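Local coordinates for protein dehydrogenase (PDB 3UOE) that probably acts as an oxidoreductase of the LDH2/MDH2 (malate/L-lactate dehydrogenase) family, at residues Gly157-Thr162 with Asp286-Ile291; Arg62-His67 with Met140-Tyr145; Arg30-Ser35 with Gln52-Leu57; Leu195-Ser200 with Ala242-Ala247. All coordinates share one frame; numbering follows the deposited sequence.

Along the chain, interaction 3 closes first, then interaction 2, and interaction 1 opens later with interaction 4 nested inside its loop. Interaction 3 pairs helices 28-41 and 46-61. Interaction 2 joins the loop after helix 46-61 to the turn leading into helix 144-152 and touches all three others: interaction 3 (centres about 12 Å apart), interaction 1 (about 15 Å) and interaction 4 (about 16 Å). Interactions 1 and 4 reach the same seven-stranded mixed sheet, at inner strands and at strand 193-197 respectively, with centres about 17 Å apart. The four contacts thus run from the N-terminal helices through connecting loops to the central sheet; interaction 4 also meets the second subunit.

Interaction 1: Gly157-Thr162 with Asp286-Ile291; sequences GIVMST and DLLILI
I158 and I289 form a hydrogen-bonded pair between two antiparallel strands, joined by I158 N to I289 O and I289 N to I158 O, both 2.8 Å. M160 and L287 repeat the pattern two residues along: M160 N meets L287 O at 2.9 Å, and the return bond from L287 N to M160 O has the same length. The non-hydrogen-bonded pairs between and beside them, G157 with L290, V159 with L288 and S161 with D286, are accompanied by CA-H...O contacts, such as that of V159 CA to L287 O at 3.3 Å.

The tight end lies at S161, whose OG, held anti to the backbone N (chi1 -169°), donates to D286 OD2 at 2.7 Å. It meets the anti side of the carboxylate, 26° out of its plane. On the other face a bend at chi3 (48°) of selenomethionine M160 brings CE to 3.6 Å from L287 CD1, the two side chains lying side by side and pointing the same way. The looser part of that face is the I158-I289 pair, partly exposed to solvent, where the nearest side-chain carbons, CB and CB, stay 4.1 Å apart.

Both strands are interior to the mixed sheet: 285-291 runs between 156-161 and 129-137, and 156-161 pairs on its other edge with 182-186. Helix 109-127 packs on V159, D286 and L290, whereas helix 246-264 covers M160.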
loop_
_atom_site.group_PDB
_atom_site.type_symbol
_atom_site.label_atom_id
_atom_site.label_comp_id
_atom_site.label_asym_id
_atom_site.label_seq_id
_atom_site.Cartn_x
_atom_site.Cartn_y
_atom_site.Cartn_z
ATOM N N GLY A 157 1.343 10.485 6.787
ATOM C CA GLY A 157 0.435 10.793 5.698
ATOM C C GLY A 157 0.424 9.696 4.649
ATOM O O GLY A 157 1.478 9.292 4.150
ATOM N N ILE A 158 -0.770 9.207 4.327
ATOM C CA ILE A 158 -0.944 8.177 3.316
ATOM C C ILE A 158 -1.870 8.719 2.241
ATOM O O ILE A 158 -2.974 9.194 2.540
ATOM C CB ILE A 158 -1.526 6.899 3.937
ATOM C CG1 ILE A 158 -0.597 6.421 5.058
ATOM C CG2 ILE A 158 -1.751 5.808 2.875
ATOM C CD1 ILE A 158 -1.062 5.173 5.743
ATOM N N VAL A 159 -1.406 8.680 0.993
ATOM C CA VAL A 159 -2.113 9.335 -0.096
ATOM C C VAL A 159 -2.293 8.400 -1.278
ATOM O O VAL A 159 -1.378 7.650 -1.628
ATOM C CB VAL A 159 -1.370 10.585 -0.563
ATOM C CG1 VAL A 159 -2.340 11.549 -1.235
ATOM C CG2 VAL A 159 -0.678 11.252 0.611
HETATM N N MSE A 160 -3.481 8.445 -1.875
HETATM C CA MSE A 160 -3.811 7.636 -3.048
HETATM C C MSE A 160 -4.616 8.460 -4.032
HETATM O O MSE A 160 -5.355 9.370 -3.646
HETATM C CB MSE A 160 -4.653 6.418 -2.664
HETATM C CG MSE A 160 -3.869 5.252 -2.122
HETATM SE SE MSE A 160 -5.021 4.062 -1.063
HETATM C CE MSE A 160 -6.528 3.879 -2.280
ATOM N N SER A 161 -4.483 8.126 -5.308
ATOM C CA SER A 161 -5.243 8.789 -6.350
ATOM C C SER A 161 -5.390 7.785 -7.475
ATOM O O SER A 161 -4.480 6.986 -7.724
ATOM C CB SER A 161 -4.493 10.032 -6.842
ATOM O OG SER A 161 -5.300 10.849 -7.682
ATOM N N THR A 162 -6.540 7.809 -8.138
ATOM C CA THR A 162 -6.773 6.954 -9.292
ATOM C C THR A 162 -6.710 7.749 -10.601
ATOM O O THR A 162 -6.412 8.951 -10.600
ATOM C CB THR A 162 -8.114 6.219 -9.180
ATOM O OG1 THR A 162 -9.181 7.173 -9.075
ATOM C CG2 THR A 162 -8.112 5.285 -7.966
ATOM N N ASP A 286 -9.442 10.513 -4.857
ATOM C CA ASP A 286 -8.218 10.606 -4.065
ATOM C C ASP A 286 -8.566 10.365 -2.609
ATOM O O ASP A 286 -9.652 10.717 -2.161
ATOM C CB ASP A 286 -7.558 11.981 -4.192
ATOM C CG ASP A 286 -7.859 12.655 -5.518
ATOM O OD1 ASP A 286 -8.957 13.237 -5.644
ATOM O OD2 ASP A 286 -7.006 12.595 -6.430
ATOM N N LEU A 287 -7.629 9.755 -1.896
ATOM C CA LEU A 287 -7.757 9.489 -0.487
ATOM C C LEU A 287 -6.533 10.039 0.224
ATOM O O LEU A 287 -5.400 9.883 -0.248
ATOM C CB LEU A 287 -7.852 7.990 -0.215
ATOM C CG LEU A 287 -9.062 7.231 -0.743
ATOM C CD1 LEU A 287 -8.940 5.729 -0.443
ATOM C CD2 LEU A 287 -10.360 7.818 -0.178
ATOM N N LEU A 288 -6.784 10.687 1.356
ATOM C CA LEU A 288 -5.740 11.136 2.253
ATOM C C LEU A 288 -6.033 10.585 3.648
ATOM O O LEU A 288 -7.100 10.811 4.203
ATOM C CB LEU A 288 -5.685 12.665 2.293
ATOM C CG LEU A 288 -4.746 13.239 3.359
ATOM C CD1 LEU A 288 -3.286 12.940 3.021
ATOM C CD2 LEU A 288 -4.963 14.734 3.541
ATOM N N ILE A 289 -5.094 9.829 4.197
ATOM C CA ILE A 289 -5.226 9.340 5.557
ATOM C C ILE A 289 -4.119 9.935 6.396
ATOM O O ILE A 289 -2.940 9.766 6.085
ATOM C CB ILE A 289 -5.112 7.820 5.628
ATOM C CG1 ILE A 289 -6.315 7.171 4.958
ATOM C CG2 ILE A 289 -4.994 7.362 7.081
ATOM C CD1 ILE A 289 -6.010 5.814 4.381
ATOM N N LEU A 290 -4.502 10.648 7.447
ATOM C CA LEU A 290 -3.537 11.203 8.385
ATOM C C LEU A 290 -3.586 10.435 9.695
ATOM O O LEU A 290 -4.645 9.969 10.121
ATOM C CB LEU A 290 -3.804 12.685 8.641
ATOM C CG LEU A 290 -3.596 13.622 7.454
ATOM C CD1 LEU A 290 -4.105 15.018 7.808
ATOM C CD2 LEU A 290 -2.114 13.658 7.050
ATOM N N ILE A 291 -2.425 10.304 10.322
ATOM C CA ILE A 291 -2.310 9.645 11.612
ATOM C C ILE A 291 -1.324 10.404 12.487
ATOM O O ILE A 291 -0.198 10.689 12.068
ATOM C CB ILE A 291 -1.808 8.199 11.454
ATOM C CG1 ILE A 291 -2.633 7.460 10.391
ATOM C CG2 ILE A 291 -1.823 7.474 12.795
ATOM C CD1 ILE A 291 -2.243 5.992 10.232
#

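Interaction 2: Arg62-His67 with Met140-Tyr145; sequences RGLPSH and MGMLAY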
loop_
_atom_site.group_PDB
_atom_site.type_symbol
_atom_site.label_atom_id
_atom_site.label_comp_id
_atom_site.label_asym_id
_atom_site.label_seq_id
_atom_site.Cartn_x
_atom_site.Cartn_y
_atom_site.Cartn_z
ATOM N N ARG A 62 12.750 17.146 -8.933
ATOM C CA ARG A 62 13.037 15.840 -8.343
ATOM C C ARG A 62 13.244 14.731 -9.376
ATOM O O ARG A 62 13.380 13.562 -9.022
ATOM C CB ARG A 62 11.937 15.443 -7.357
ATOM C CG ARG A 62 11.859 16.361 -6.153
ATOM C CD ARG A 62 10.621 16.104 -5.322
ATOM N NE ARG A 62 10.830 16.590 -3.967
ATOM C CZ ARG A 62 10.084 17.514 -3.376
ATOM N NH1 ARG A 62 9.046 18.035 -4.015
ATOM N NH2 ARG A 62 10.363 17.903 -2.139
ATOM N N GLY A 63 13.261 15.098 -10.650
ATOM C CA GLY A 63 13.470 14.125 -11.707
ATOM C C GLY A 63 12.223 13.336 -12.070
ATOM O O GLY A 63 12.318 12.201 -12.537
ATOM N N LEU A 64 11.051 13.934 -11.865
ATOM C CA LEU A 64 9.795 13.313 -12.274
ATOM C C LEU A 64 9.045 14.210 -13.268
ATOM O O LEU A 64 7.966 14.723 -12.967
ATOM C CB LEU A 64 8.933 13.022 -11.052
ATOM C CG LEU A 64 7.722 12.112 -11.246
ATOM C CD1 LEU A 64 8.133 10.642 -11.311
ATOM C CD2 LEU A 64 6.727 12.340 -10.117
ATOM N N PRO A 65 9.626 14.411 -14.461
ATOM C CA PRO A 65 9.018 15.312 -15.449
ATOM C C PRO A 65 7.646 14.830 -15.917
ATOM O O PRO A 65 6.869 15.629 -16.439
ATOM C CB PRO A 65 10.026 15.283 -16.613
ATOM C CG PRO A 65 10.830 14.012 -16.390
ATOM C CD PRO A 65 10.949 13.937 -14.903
ATOM N N SER A 66 7.352 13.548 -15.727
ATOM C CA SER A 66 6.045 13.008 -16.091
ATOM C C SER A 66 4.904 13.716 -15.346
ATOM O O SER A 66 3.782 13.764 -15.834
ATOM C CB SER A 66 5.984 11.505 -15.810
ATOM O OG SER A 66 6.078 11.250 -14.418
ATOM N N HIS A 67 5.205 14.252 -14.162
ATOM C CA HIS A 67 4.214 14.938 -13.331
ATOM C C HIS A 67 4.591 16.405 -13.151
ATOM O O HIS A 67 4.118 17.075 -12.228
ATOM C CB HIS A 67 4.093 14.242 -11.973
ATOM C CG HIS A 67 3.348 12.941 -12.037
ATOM N ND1 HIS A 67 3.808 11.857 -12.759
ATOM C CD2 HIS A 67 2.163 12.564 -11.503
ATOM C CE1 HIS A 67 2.939 10.865 -12.658
ATOM N NE2 HIS A 67 1.930 11.269 -11.911
HETATM N N MSE A 140 -3.804 15.434 -9.309
HETATM C CA MSE A 140 -3.092 15.761 -8.077
HETATM C C MSE A 140 -1.605 16.002 -8.286
HETATM O O MSE A 140 -0.916 16.520 -7.403
HETATM C CB MSE A 140 -3.255 14.613 -7.080
HETATM C CG MSE A 140 -4.651 14.504 -6.539
HETATM SE SE MSE A 140 -5.041 16.103 -5.498
HETATM C CE MSE A 140 -7.004 16.104 -5.711
ATOM N N GLY A 141 -1.102 15.602 -9.444
ATOM C CA GLY A 141 0.326 15.636 -9.662
ATOM C C GLY A 141 1.032 14.648 -8.753
ATOM O O GLY A 141 0.501 13.576 -8.458
HETATM N N MSE A 142 2.230 15.014 -8.308
HETATM C CA MSE A 142 3.108 14.103 -7.584
HETATM C C MSE A 142 2.702 13.949 -6.130
HETATM O O MSE A 142 2.805 14.897 -5.358
HETATM C CB MSE A 142 4.545 14.619 -7.657
HETATM C CG MSE A 142 5.531 13.884 -6.753
HETATM SE SE MSE A 142 7.333 14.694 -6.811
HETATM C CE MSE A 142 6.992 16.317 -5.786
ATOM N N LEU A 143 2.271 12.753 -5.745
ATOM C CA LEU A 143 1.721 12.556 -4.405
ATOM C C LEU A 143 2.747 12.726 -3.278
ATOM O O LEU A 143 2.374 12.975 -2.136
ATOM C CB LEU A 143 1.017 11.203 -4.297
ATOM C CG LEU A 143 -0.125 10.941 -5.289
ATOM C CD1 LEU A 143 -0.954 9.727 -4.859
ATOM C CD2 LEU A 143 -1.015 12.172 -5.437
ATOM N N ALA A 144 4.033 12.595 -3.598
ATOM C CA ALA A 144 5.082 12.762 -2.594
ATOM C C ALA A 144 4.982 14.139 -1.934
ATOM O O ALA A 144 5.312 14.303 -0.753
ATOM C CB ALA A 144 6.480 12.554 -3.218
ATOM N N TYR A 145 4.513 15.123 -2.699
ATOM C CA TYR A 145 4.397 16.492 -2.211
ATOM C C TYR A 145 3.537 16.538 -0.940
ATOM O O TYR A 145 3.902 17.180 0.046
ATOM C CB TYR A 145 3.791 17.392 -3.297
ATOM C CG TYR A 145 3.801 18.872 -2.952
ATOM C CD1 TYR A 145 2.809 19.426 -2.149
ATOM C CD2 TYR A 145 4.805 19.707 -3.426
ATOM C CE1 TYR A 145 2.817 20.778 -1.819
ATOM C CE2 TYR A 145 4.825 21.059 -3.109
ATOM C CZ TYR A 145 3.830 21.589 -2.304
ATOM O OH TYR A 145 3.846 22.932 -1.991
HETATM O O HOH W 1 3.434 17.239 -9.734
#
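R62 and selenomethionine M142 cross at about a right angle where helix 46-61 gives way to loop; the helix ends in a Schellman motif, with G63, at positive phi, as its C-prime residue. The arginine reaches out extended from CG to NE and brings CD to 3.7 Å from M142 CE, while its NH1 comes as close as 3.2 Å to the same methyl, obliquely to the guanidinium. Charge is settled elsewhere: NH1 pairs with E58 and NH2 with E148, so the guanidinium joins the end of helix 46-61 to helix 144-152.

M142 reaches this place because its CG is anti to the backbone N (chi1 171°) and the side chain then bends at chi3 (73°), turning CE back toward R62 CD and NH1. L64 lies against the CB-CG part of the M142 side chain, crossing it obliquely, with CD2 3.9 Å from M142 CG.

H67 meets the other loop through its ring edge, CD2 lying 3.6 Å from G141 O near the ring plane. At another edge, S66 OG sits in plane at 2.9 Å from H67 ND1 in a hydrogen bond that helps fix the ring's rotation. The two backbones are too far apart to bond directly here and share a water instead: it donates to H67 O at 2.6 Å and accepts from M142 N at 2.9 Å.

Interaction 3: Arg30-Ser35 with Gln52-Leu57; sequences RLRNLS and QANLLL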
loop_
_atom_site.group_PDB
_atom_site.type_symbol
_atom_site.label_atom_id
_atom_site.label_comp_id
_atom_site.label_asym_id
_atom_site.label_seq_id
_atom_site.Cartn_x
_atom_site.Cartn_y
_atom_site.Cartn_z
ATOM N N ARG A 30 12.306 31.136 -12.949
ATOM C CA ARG A 30 11.731 31.622 -14.205
ATOM C C ARG A 30 10.500 30.803 -14.616
ATOM O O ARG A 30 9.466 31.362 -14.983
ATOM C CB ARG A 30 12.772 31.613 -15.333
ATOM C CG ARG A 30 12.216 32.037 -16.682
ATOM C CD ARG A 30 13.286 32.040 -17.777
ATOM N NE ARG A 30 12.749 32.465 -19.073
ATOM C CZ ARG A 30 13.486 32.672 -20.163
ATOM N NH1 ARG A 30 14.801 32.493 -20.122
ATOM N NH2 ARG A 30 12.907 33.065 -21.297
ATOM N N LEU A 31 10.623 29.477 -14.561
ATOM C CA LEU A 31 9.520 28.588 -14.889
ATOM C C LEU A 31 8.379 28.737 -13.895
ATOM O O LEU A 31 7.211 28.735 -14.270
ATOM C CB LEU A 31 9.991 27.135 -14.919
ATOM C CG LEU A 31 11.063 26.823 -15.967
ATOM C CD1 LEU A 31 11.386 25.330 -15.981
ATOM C CD2 LEU A 31 10.613 27.296 -17.345
ATOM N N ARG A 32 8.715 28.856 -12.618
ATOM C CA ARG A 32 7.692 29.083 -11.613
ATOM C C ARG A 32 6.914 30.360 -11.936
ATOM O O ARG A 32 5.686 30.350 -11.973
ATOM C CB ARG A 32 8.307 29.120 -10.213
ATOM C CG ARG A 32 7.434 29.753 -9.139
ATOM C CD ARG A 32 7.818 29.291 -7.729
ATOM N NE ARG A 32 9.253 29.036 -7.567
ATOM C CZ ARG A 32 9.772 27.862 -7.205
ATOM N NH1 ARG A 32 8.977 26.825 -6.949
ATOM N NH2 ARG A 32 11.091 27.727 -7.089
ATOM N N ASN A 33 7.620 31.456 -12.197
ATOM C CA ASN A 33 6.950 32.721 -12.500
ATOM C C ASN A 33 6.073 32.646 -13.742
ATOM O O ASN A 33 4.980 33.212 -13.782
ATOM C CB ASN A 33 7.972 33.846 -12.671
ATOM C CG ASN A 33 8.735 34.132 -11.398
ATOM O OD1 ASN A 33 8.366 33.653 -10.317
ATOM N ND2 ASN A 33 9.813 34.907 -11.518
ATOM N N LEU A 34 6.575 31.962 -14.761
ATOM C CA LEU A 34 5.827 31.763 -15.988
ATOM C C LEU A 34 4.545 30.991 -15.690
ATOM O O LEU A 34 3.465 31.357 -16.158
ATOM C CB LEU A 34 6.685 30.995 -16.988
ATOM C CG LEU A 34 6.042 30.452 -18.268
ATOM C CD1 LEU A 34 5.310 31.540 -19.030
ATOM C CD2 LEU A 34 7.112 29.807 -19.154
ATOM N N SER A 35 4.675 29.930 -14.899
ATOM C CA SER A 35 3.549 29.054 -14.581
ATOM C C SER A 35 2.473 29.771 -13.776
ATOM O O SER A 35 1.283 29.620 -14.042
ATOM C CB SER A 35 4.027 27.823 -13.808
ATOM O OG SER A 35 4.875 27.022 -14.607
ATOM N N GLN A 52 -0.232 25.226 -7.156
ATOM C CA GLN A 52 -0.288 24.409 -8.366
ATOM C C GLN A 52 1.035 24.426 -9.124
ATOM O O GLN A 52 1.447 23.407 -9.682
ATOM C CB GLN A 52 -1.419 24.848 -9.303
ATOM C CG GLN A 52 -1.459 24.049 -10.615
ATOM C CD GLN A 52 -1.833 22.579 -10.400
ATOM O OE1 GLN A 52 -3.009 22.246 -10.188
ATOM N NE2 GLN A 52 -0.833 21.695 -10.462
ATOM N N ALA A 53 1.691 25.584 -9.164
ATOM C CA ALA A 53 2.974 25.686 -9.851
ATOM C C ALA A 53 4.074 24.931 -9.090
ATOM O O ALA A 53 4.904 24.258 -9.696
ATOM C CB ALA A 53 3.354 27.145 -10.053
ATOM N N ASN A 54 4.069 25.041 -7.762
ATOM C CA ASN A 54 5.051 24.346 -6.924
ATOM C C ASN A 54 4.972 22.835 -7.095
ATOM O O ASN A 54 5.994 22.153 -7.141
ATOM C CB ASN A 54 4.878 24.713 -5.443
ATOM C CG ASN A 54 5.386 26.112 -5.114
ATOM O OD1 ASN A 54 6.073 26.747 -5.918
ATOM N ND2 ASN A 54 5.051 26.596 -3.920
ATOM N N LEU A 55 3.754 22.312 -7.197
ATOM C CA LEU A 55 3.573 20.884 -7.466
ATOM C C LEU A 55 4.344 20.399 -8.694
ATOM O O LEU A 55 5.003 19.359 -8.656
ATOM C CB LEU A 55 2.091 20.536 -7.629
ATOM C CG LEU A 55 1.472 19.836 -6.420
ATOM C CD1 LEU A 55 2.162 18.484 -6.171
ATOM C CD2 LEU A 55 1.533 20.729 -5.179
ATOM N N LEU A 56 4.240 21.154 -9.781
ATOM C CA LEU A 56 4.844 20.773 -11.049
ATOM C C LEU A 56 6.352 21.024 -11.033
ATOM O O LEU A 56 7.125 20.219 -11.526
ATOM C CB LEU A 56 4.172 21.535 -12.200
ATOM C CG LEU A 56 2.648 21.355 -12.316
ATOM C CD1 LEU A 56 2.110 21.996 -13.597
ATOM C CD2 LEU A 56 2.227 19.869 -12.262
ATOM N N LEU A 57 6.763 22.139 -10.442
ATOM C CA LEU A 57 8.187 22.462 -10.320
ATOM C C LEU A 57 8.937 21.468 -9.425
ATOM O O LEU A 57 10.074 21.084 -9.724
ATOM C CB LEU A 57 8.364 23.891 -9.804
ATOM C CG LEU A 57 8.631 24.956 -10.871
ATOM C CD1 LEU A 57 10.091 24.913 -11.282
ATOM C CD2 LEU A 57 7.728 24.795 -12.092
#
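R32 and N54 supply the polar link between helices 28-41 and 46-61, which pack roughly antiparallel; the short segments cross at 142° with axes 9.4 Å apart. Hydrogen bonding is led by R32 NH1, which donates to N54 OD1 at 3.1 Å, bent to 144° at the hydrogen. NH1 stands above the amide plane, off its lone pairs; the guanidinium and amide planes are 77° apart. A bend at chi3 of R32 swings the guanidinium toward the asparagine, and R32 NH1 also makes van der Waals contact with L57 CB at 4.1 Å. N54 OD1 accepts from R50 NE as well, so two arginines grip one oxygen. Within the first helix, S35 OG donates to L31 O at 2.9 Å; L31 O thus takes both the hydroxyl and the amide of S35, from opposite faces.

The apolar contacts are looser. S35 and A53 make the close approach of the helices, CB to CB 3.9 Å with CA atoms 5.8 Å apart, as small side chains permit. L57 fills in beside them, its CD1 lying 4.3 Å from L31 CB.

Beyond the pair, the loop residue L69 packs on L31, S35 and L57, helix 72-80 meets S35 through L72, and helix 144-152 places Y145 against N54.

Interaction 4: Leu195-Ser200 with Ala242-Ala247; sequences LDLATS and APFGDA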
loop_
_atom_site.group_PDB
_atom_site.type_symbol
_atom_site.label_atom_id
_atom_site.label_comp_id
_atom_site.label_asym_id
_atom_site.label_seq_id
_atom_site.Cartn_x
_atom_site.Cartn_y
_atom_site.Cartn_z
ATOM N N LEU A 195 7.806 7.835 0.726
ATOM C CA LEU A 195 7.596 6.835 -0.310
ATOM C C LEU A 195 6.500 7.297 -1.259
ATOM O O LEU A 195 5.448 7.746 -0.811
ATOM C CB LEU A 195 7.182 5.507 0.318
ATOM C CG LEU A 195 6.906 4.344 -0.639
ATOM C CD1 LEU A 195 8.196 3.866 -1.308
ATOM C CD2 LEU A 195 6.218 3.200 0.099
ATOM N N ASP A 196 6.754 7.181 -2.561
ATOM C CA ASP A 196 5.784 7.534 -3.599
ATOM C C ASP A 196 5.979 6.585 -4.775
ATOM O O ASP A 196 7.027 6.577 -5.404
ATOM C CB ASP A 196 5.994 8.981 -4.059
ATOM C CG ASP A 196 4.944 9.445 -5.065
ATOM O OD1 ASP A 196 3.964 8.706 -5.321
ATOM O OD2 ASP A 196 5.097 10.567 -5.597
ATOM N N LEU A 197 4.982 5.767 -5.071
ATOM C CA LEU A 197 5.150 4.812 -6.152
ATOM C C LEU A 197 3.864 4.522 -6.904
ATOM O O LEU A 197 2.805 4.328 -6.310
ATOM C CB LEU A 197 5.729 3.521 -5.603
ATOM C CG LEU A 197 4.810 2.850 -4.597
ATOM C CD1 LEU A 197 4.204 1.612 -5.217
ATOM C CD2 LEU A 197 5.607 2.490 -3.368
ATOM N N ALA A 198 3.970 4.510 -8.226
ATOM C CA ALA A 198 2.891 4.042 -9.067
ATOM C C ALA A 198 2.869 2.531 -8.965
ATOM O O ALA A 198 3.922 1.888 -8.873
ATOM C CB ALA A 198 3.110 4.472 -10.515
ATOM N N THR A 199 1.671 1.963 -8.972
ATOM C CA THR A 199 1.537 0.517 -8.977
ATOM C C THR A 199 1.653 -0.021 -10.399
ATOM O O THR A 199 1.639 -1.236 -10.616
ATOM C CB THR A 199 0.211 0.080 -8.319
ATOM O OG1 THR A 199 -0.866 0.839 -8.871
ATOM C CG2 THR A 199 0.266 0.340 -6.824
ATOM N N SER A 200 1.756 0.885 -11.371
ATOM C CA SER A 200 2.106 0.486 -12.729
ATOM C C SER A 200 3.630 0.450 -12.851
ATOM O O SER A 200 4.339 1.069 -12.059
ATOM C CB SER A 200 1.499 1.431 -13.764
ATOM O OG SER A 200 1.905 2.770 -13.537
ATOM N N ALA A 242 1.811 -2.456 -18.007
ATOM C CA ALA A 242 1.871 -3.555 -17.049
ATOM C C ALA A 242 1.937 -3.025 -15.617
ATOM O O ALA A 242 2.402 -1.909 -15.382
ATOM C CB ALA A 242 3.070 -4.454 -17.341
ATOM N N PRO A 243 1.446 -3.817 -14.658
ATOM C CA PRO A 243 1.632 -3.509 -13.240
ATOM C C PRO A 243 3.092 -3.752 -12.887
ATOM O O PRO A 243 3.748 -4.538 -13.563
ATOM C CB PRO A 243 0.780 -4.576 -12.547
ATOM C CG PRO A 243 0.809 -5.736 -13.530
ATOM C CD PRO A 243 0.643 -5.036 -14.850
ATOM N N PHE A 244 3.601 -3.099 -11.852
ATOM C CA PHE A 244 4.930 -3.448 -11.361
ATOM C C PHE A 244 4.768 -4.660 -10.460
ATOM O O PHE A 244 3.671 -4.929 -9.981
ATOM C CB PHE A 244 5.541 -2.297 -10.564
ATOM C CG PHE A 244 5.333 -2.418 -9.089
ATOM C CD1 PHE A 244 4.112 -2.091 -8.525
ATOM C CD2 PHE A 244 6.359 -2.872 -8.266
ATOM C CE1 PHE A 244 3.914 -2.207 -7.161
ATOM C CE2 PHE A 244 6.172 -2.992 -6.908
ATOM C CZ PHE A 244 4.947 -2.655 -6.347
ATOM N N GLY A 245 5.849 -5.400 -10.244
ATOM C CA GLY A 245 5.840 -6.489 -9.286
ATOM C C GLY A 245 4.836 -7.585 -9.585
ATOM O O GLY A 245 4.363 -8.254 -8.676
ATOM N N ASP A 246 4.503 -7.768 -10.859
ATOM C CA ASP A 246 3.648 -8.876 -11.267
ATOM C C ASP A 246 2.317 -8.939 -10.494
ATOM O O ASP A 246 1.635 -7.929 -10.339
ATOM C CB ASP A 246 4.415 -10.202 -11.158
ATOM C CG ASP A 246 5.671 -10.234 -12.035
ATOM O OD1 ASP A 246 5.605 -9.810 -13.214
ATOM O OD2 ASP A 246 6.728 -10.695 -11.545
ATOM N N ALA A 247 1.948 -10.123 -10.013
ATOM C CA ALA A 247 0.633 -10.312 -9.407
ATOM C C ALA A 247 0.469 -9.460 -8.151
ATOM O O ALA A 247 -0.638 -9.044 -7.804
ATOM C CB ALA A 247 0.387 -11.781 -9.095
#
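F244 has the largest area buried in this contact, and T199 and S200 are its main counterparts; together they join the chain just after strand 193-197 to the turn that enters helix 246-264. F244 N donates to T199 O at 3.0 Å, nearly straight at 165°, although the nitrogen stands 39° out of the carbonyl plane, off the lone pairs. The phenyl ring turns its edge to the same oxygen, which lies in the ring plane with F244 CD1 3.3 Å from T199 O, and the rim continues along T199 to CA, 4.0 Å from F244 CE1. The ring's chi1 of 95° departs from a staggered value, turning this edge toward the carbonyl. L197 approaches obliquely, its CD1 4.3 Å from F244 CE1.

S200 is bridged to P243 through the backbones, CA to CA 4.1 Å. Its CA makes a long CA-H...O contact with A242 O at 3.6 Å, and its CB lies 3.8 Å from the same oxygen. The hydroxyl of S200 turns instead to V202 O, and that of T199 to N180 O, so both hydroxyls bond to carbonyls outside the two segments. K248 of the second subunit packs on L197 and F244 and donates to A198 O, which puts the contact at the dimer interface.

One carbonyl, T199 O, thus takes the F244 amide and a weak approach from P243 CA: the link rests on one backbone bond, with the ring's C-H edge also turned to the same oxygen.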